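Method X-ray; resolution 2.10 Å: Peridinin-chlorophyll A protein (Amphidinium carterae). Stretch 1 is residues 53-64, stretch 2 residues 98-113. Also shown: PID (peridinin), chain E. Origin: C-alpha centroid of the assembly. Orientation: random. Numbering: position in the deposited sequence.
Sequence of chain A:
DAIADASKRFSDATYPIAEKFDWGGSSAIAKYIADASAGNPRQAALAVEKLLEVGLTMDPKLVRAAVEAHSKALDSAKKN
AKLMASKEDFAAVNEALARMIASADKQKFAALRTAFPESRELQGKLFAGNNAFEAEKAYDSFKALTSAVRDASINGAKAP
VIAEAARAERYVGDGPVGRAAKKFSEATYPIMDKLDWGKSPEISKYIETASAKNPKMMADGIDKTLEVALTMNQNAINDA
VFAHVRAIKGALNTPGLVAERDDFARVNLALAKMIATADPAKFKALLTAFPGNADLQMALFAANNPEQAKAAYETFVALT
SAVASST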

# COMPACT_ATOMS: atom_id res chain seq x y z
N GLU A 53 2.86 8.34 7.41
CA GLU A 53 2.55 9.49 8.29
C GLU A 53 1.43 10.34 7.64
O GLU A 53 0.44 10.68 8.32
CB GLU A 53 3.80 10.33 8.53
CG GLU A 53 4.81 9.66 9.45
CD GLU A 53 6.20 10.30 9.38
OE1 GLU A 53 6.53 10.99 8.39
OE2 GLU A 53 7.01 10.11 10.31
N VAL A 54 1.53 10.63 6.34
CA VAL A 54 0.48 11.44 5.71
C VAL A 54 -0.86 10.74 5.82
O VAL A 54 -1.88 11.37 6.15
CB VAL A 54 0.79 11.78 4.17
CG1 VAL A 54 -0.29 12.68 3.56
CG2 VAL A 54 2.10 12.52 4.09
N GLY A 55 -0.84 9.43 5.62
CA GLY A 55 -2.07 8.67 5.70
C GLY A 55 -2.67 8.82 7.09
O GLY A 55 -3.90 8.77 7.27
N LEU A 56 -1.79 9.01 8.07
CA LEU A 56 -2.21 9.12 9.46
C LEU A 56 -2.77 10.50 9.80
O LEU A 56 -3.25 10.70 10.89
CB LEU A 56 -1.05 8.77 10.40
CG LEU A 56 -0.88 7.26 10.67
CD1 LEU A 56 0.36 6.98 11.54
CD2 LEU A 56 -2.08 6.74 11.37
N THR A 57 -2.74 11.43 8.85
CA THR A 57 -3.29 12.77 9.12
C THR A 57 -4.69 12.91 8.52
O THR A 57 -5.39 13.87 8.80
CB THR A 57 -2.42 13.91 8.51
OG1 THR A 57 -2.38 13.78 7.07
CG2 THR A 57 -1.00 13.90 9.09
N MET A 58 -5.09 11.94 7.70
CA MET A 58 -6.38 11.94 7.02
C MET A 58 -7.58 11.54 7.87
O MET A 58 -7.44 10.87 8.90
CB MET A 58 -6.31 11.01 5.81
CG MET A 58 -5.32 11.50 4.72
SD MET A 58 -4.98 10.23 3.44
CE MET A 58 -3.96 11.15 2.28
N ASP A 59 -8.75 11.94 7.41
CA ASP A 59 -10.01 11.63 8.06
C ASP A 59 -10.34 10.15 7.75
O ASP A 59 -10.65 9.78 6.61
CB ASP A 59 -11.06 12.55 7.47
CG ASP A 59 -12.43 12.33 8.05
OD1 ASP A 59 -12.69 11.29 8.67
OD2 ASP A 59 -13.27 13.23 7.85
N PRO A 60 -10.30 9.27 8.76
CA PRO A 60 -10.61 7.87 8.46
C PRO A 60 -11.89 7.62 7.65
O PRO A 60 -11.95 6.68 6.83
CB PRO A 60 -10.65 7.22 9.86
CG PRO A 60 -9.75 8.13 10.72
CD PRO A 60 -10.10 9.50 10.21
N LYS A 61 -12.92 8.43 7.87
CA LYS A 61 -14.17 8.22 7.11
C LYS A 61 -13.93 8.37 5.61
O LYS A 61 -14.46 7.61 4.80
CB LYS A 61 -15.28 9.20 7.56
CG LYS A 61 -15.91 8.89 8.96
CD LYS A 61 -15.60 9.99 10.04
CE LYS A 61 -14.25 9.73 10.78
NZ LYS A 61 -13.71 10.91 11.53
N LEU A 62 -13.12 9.37 5.25
CA LEU A 62 -12.80 9.62 3.85
C LEU A 62 -11.78 8.60 3.28
O LEU A 62 -11.78 8.34 2.06
CB LEU A 62 -12.29 11.06 3.70
CG LEU A 62 -13.34 12.04 4.23
CD1 LEU A 62 -12.86 13.45 4.12
CD2 LEU A 62 -14.65 11.86 3.41
N VAL A 63 -10.93 8.05 4.14
CA VAL A 63 -9.94 7.03 3.73
C VAL A 63 -10.76 5.80 3.35
O VAL A 63 -10.54 5.14 2.33
CB VAL A 63 -8.98 6.62 4.92
CG1 VAL A 63 -8.28 5.29 4.62
CG2 VAL A 63 -7.92 7.70 5.13
N ARG A 64 -11.73 5.52 4.18
CA ARG A 64 -12.58 4.37 3.97
C ARG A 64 -13.37 4.52 2.68
O ARG A 64 -13.44 3.58 1.86
CB ARG A 64 -13.49 4.20 5.18
CG ARG A 64 -14.46 3.08 5.03
CD ARG A 64 -15.45 2.94 6.19
NE ARG A 64 -16.02 1.61 6.04
CZ ARG A 64 -15.43 0.50 6.48
NH1 ARG A 64 -14.28 0.55 7.14
NH2 ARG A 64 -15.97 -0.67 6.17
N ALA A 98 -10.09 13.07 -4.01
CA ALA A 98 -9.94 14.49 -3.86
C ALA A 98 -10.41 14.89 -2.48
O ALA A 98 -9.78 15.71 -1.82
CB ALA A 98 -10.74 15.27 -4.99
N ARG A 99 -11.51 14.29 -2.04
CA ARG A 99 -12.05 14.60 -0.73
C ARG A 99 -11.14 14.05 0.37
O ARG A 99 -10.91 14.71 1.38
CB ARG A 99 -13.51 14.08 -0.63
CG ARG A 99 -14.44 14.92 -1.55
CD ARG A 99 -15.93 14.63 -1.44
NE ARG A 99 -16.70 15.34 -2.49
CZ ARG A 99 -16.82 16.67 -2.63
NH1 ARG A 99 -16.24 17.53 -1.80
NH2 ARG A 99 -17.52 17.15 -3.63
N MET A 100 -10.58 12.86 0.15
CA MET A 100 -9.71 12.34 1.17
C MET A 100 -8.46 13.21 1.26
O MET A 100 -7.92 13.42 2.36
CB MET A 100 -9.35 10.89 0.87
CG MET A 100 -8.39 10.24 1.87
SD MET A 100 -7.80 8.64 1.11
CE MET A 100 -6.33 9.23 0.09
N ILE A 101 -7.96 13.71 0.13
CA ILE A 101 -6.75 14.54 0.20
C ILE A 101 -7.04 15.90 0.85
O ILE A 101 -6.14 16.54 1.46
CB ILE A 101 -6.10 14.73 -1.21
CG1 ILE A 101 -5.65 13.36 -1.71
CG2 ILE A 101 -4.92 15.72 -1.14
CD1 ILE A 101 -5.21 13.36 -3.09
N ALA A 102 -8.28 16.35 0.74
CA ALA A 102 -8.66 17.62 1.35
C ALA A 102 -8.56 17.51 2.89
O ALA A 102 -8.39 18.50 3.58
CB ALA A 102 -10.10 18.00 0.92
N SER A 103 -8.65 16.30 3.43
CA SER A 103 -8.54 16.17 4.88
C SER A 103 -7.10 15.97 5.35
O SER A 103 -6.84 15.91 6.54
CB SER A 103 -9.37 14.98 5.37
OG SER A 103 -8.76 13.75 4.98
N ALA A 104 -6.15 15.87 4.43
CA ALA A 104 -4.78 15.61 4.84
C ALA A 104 -3.99 16.85 5.26
O ALA A 104 -4.32 17.99 4.86
CB ALA A 104 -4.02 14.87 3.68
N ASP A 105 -2.95 16.61 6.07
CA ASP A 105 -2.08 17.70 6.46
C ASP A 105 -1.49 18.15 5.13
O ASP A 105 -0.85 17.34 4.45
CB ASP A 105 -0.95 17.20 7.34
CG ASP A 105 0.04 18.28 7.64
OD1 ASP A 105 0.92 18.62 6.79
OD2 ASP A 105 -0.09 18.82 8.74
N LYS A 106 -1.66 19.42 4.78
CA LYS A 106 -1.21 19.92 3.47
C LYS A 106 0.26 19.85 3.17
O LYS A 106 0.63 19.46 2.04
CB LYS A 106 -1.68 21.37 3.24
CG LYS A 106 -3.13 21.52 2.83
CD LYS A 106 -3.75 22.87 3.26
CE LYS A 106 -3.03 24.05 2.64
NZ LYS A 106 -3.35 25.33 3.32
N GLN A 107 1.10 20.25 4.13
CA GLN A 107 2.54 20.25 3.88
C GLN A 107 3.07 18.83 3.74
O GLN A 107 3.91 18.57 2.90
CB GLN A 107 3.35 20.92 5.02
CG GLN A 107 2.74 22.14 5.68
CD GLN A 107 3.55 22.61 6.93
OE1 GLN A 107 3.26 23.66 7.52
NE2 GLN A 107 4.56 21.82 7.33
N LYS A 108 2.63 17.94 4.61
CA LYS A 108 3.09 16.55 4.54
C LYS A 108 2.63 15.90 3.23
O LYS A 108 3.39 15.14 2.59
CB LYS A 108 2.56 15.75 5.74
CG LYS A 108 3.23 16.15 7.03
CD LYS A 108 2.48 15.61 8.22
CE LYS A 108 3.22 15.98 9.50
NZ LYS A 108 4.66 15.63 9.30
N PHE A 109 1.41 16.20 2.82
CA PHE A 109 0.93 15.62 1.61
C PHE A 109 1.71 16.11 0.41
O PHE A 109 2.16 15.31 -0.43
CB PHE A 109 -0.55 15.90 1.38
CG PHE A 109 -1.12 15.09 0.27
CD1 PHE A 109 -0.98 15.50 -1.07
CD2 PHE A 109 -1.75 13.87 0.55
CE1 PHE A 109 -1.45 14.71 -2.12
CE2 PHE A 109 -2.24 13.06 -0.48
CZ PHE A 109 -2.09 13.48 -1.83
N ALA A 110 1.85 17.43 0.31
CA ALA A 110 2.58 18.02 -0.83
C ALA A 110 4.03 17.54 -0.87
O ALA A 110 4.67 17.50 -1.94
CB ALA A 110 2.55 19.54 -0.76
N ALA A 111 4.56 17.17 0.29
CA ALA A 111 5.94 16.72 0.29
C ALA A 111 6.14 15.33 -0.34
O ALA A 111 7.25 14.99 -0.69
CB ALA A 111 6.51 16.76 1.69
N LEU A 112 5.09 14.56 -0.52
CA LEU A 112 5.29 13.25 -1.14
C LEU A 112 5.75 13.33 -2.58
O LEU A 112 6.31 12.34 -3.11
CB LEU A 112 4.02 12.40 -1.05
CG LEU A 112 3.99 11.80 0.38
CD1 LEU A 112 2.56 11.26 0.73
CD2 LEU A 112 5.02 10.64 0.43
N ARG A 113 5.55 14.49 -3.22
CA ARG A 113 5.96 14.68 -4.62
C ARG A 113 7.45 14.46 -4.86
O ARG A 113 7.85 13.96 -5.89
CB ARG A 113 5.65 16.12 -5.06
CG ARG A 113 6.07 16.47 -6.50
CD ARG A 113 5.58 17.87 -6.86
NE ARG A 113 6.37 18.88 -6.13
CZ ARG A 113 7.54 19.37 -6.54
NH1 ARG A 113 8.06 18.95 -7.73
NH2 ARG A 113 8.20 20.25 -5.76
C1 PID E . 4.01 22.40 -8.52
C2 PID E . 4.11 23.65 -9.40
C3 PID E . 3.04 24.66 -8.98
C4 PID E . 1.67 23.99 -9.19
C5 PID E . 1.41 22.86 -8.19
C6 PID E . 2.65 21.98 -7.95
C7 PID E . 2.38 20.64 -7.68
C8 PID E . 2.48 20.02 -6.43
C9 PID E . 2.19 18.67 -6.25
C10 PID E . 1.77 17.78 -7.24
C11 PID E . 2.24 18.00 -5.10
C12 PID E . 1.86 16.74 -5.32
C13 PID E . 1.68 15.76 -4.34
C14 PID E . 1.26 14.44 -4.53
C15 PID E . 1.08 13.63 -3.41
C16 PID E . 0.63 12.31 -3.38
C17 PID E . 0.43 11.67 -2.16
C18 PID E . -0.11 10.39 -2.07
C19 PID E . -0.38 9.78 -0.85
C20 PID E . -0.98 8.51 -0.80
C21 PID E . -1.35 7.82 0.35
C22 PID E . -1.95 6.57 0.24
C23 PID E . -2.36 5.83 1.24
C24 PID E . -2.78 5.09 2.24
C25 PID E . -4.21 5.16 2.80
C26 PID E . -4.16 5.41 4.31
C27 PID E . -3.25 4.42 5.05
C28 PID E . -1.83 4.42 4.46
C29 PID E . -1.80 4.14 2.96
C30 PID E . -4.12 4.71 7.27
C31 PID E . -3.97 5.26 8.69
CM1 PID E . 5.04 21.32 -8.86
CM2 PID E . 0.25 22.04 -8.77
CM3 PID E . 0.94 23.48 -6.87
CM4 PID E . 0.90 13.92 -5.93
CM5 PID E . -1.09 8.42 1.74
CM6 PID E . -4.99 6.31 2.14
CM7 PID E . -4.96 3.86 2.53
CM8 PID E . -0.39 4.33 2.42
O1 PID E . 3.67 22.59 -7.14
O2 PID E . 3.13 25.83 -9.80
O3 PID E . 1.60 18.03 -8.43
O4 PID E . 1.56 16.57 -6.65
O5 PID E . -2.22 2.79 2.74
O6 PID E . -3.09 4.91 6.40
O7 PID E . -5.15 4.11 6.94
O HOH W 1 5.66 13.40 7.74

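Each stretch is a helix, a short break and a second helix, and the two breaks face each other. Helix 60-64 runs nearly antiparallel to helix 98-102, at 157°, with the axes 8.6 Å apart at closest approach. The backbones come nearest at the breaks, where Met58 CA lies 4.6 Å from Ala104 CA. The contact buries 666 Å² in all.

Two hydroxyls join the breaks, and each works in both directions. Thr57 OG1 donates to Val54 O in its own stretch (2.6 Å) and accepts from Asp105 N across the contact (3.1 Å). Ser103 OG donates to Met100 O (2.8 Å) and accepts from Asp59 N (3.0 Å). Both cross-links are almost straight at the hydrogen, 179° and 174°. They satisfy the amides of the two N-cap residues. Thr57 O and Ser103 O lie 3.4 Å apart, but both are acceptors and do not bond.

Each N-cap aspartate then serves the helix that follows it. Asp59 OD1 accepts from Lys61 N (3.0 Å). The same oxygen forms a salt bridge with Lys61 NZ at 3.1 Å, a weak hydrogen bond. Asp105 OD1 accepts from Lys108 N at 2.9 Å. Water 1 donates to Glu53 OE1 (2.6 Å) and accepts from Lys108 NZ (2.9 Å), bridging the stretches.

Apolar side chains make up much of the rest. Val54 CG1 meets Phe109 CD2 and Val54 CG2 meets Leu112 CD1, both at 3.6 Å. Met58 SD lies 3.7 Å from Met100 CE, and Met58 CE approaches the edge of the Phe109 ring, 3.8 Å from CE2. Leu62 CB packs 4.1 Å from Met100 CB. Peridinin C17 lies over one face of the Phe109 ring, so this residue links the interface to the pigment.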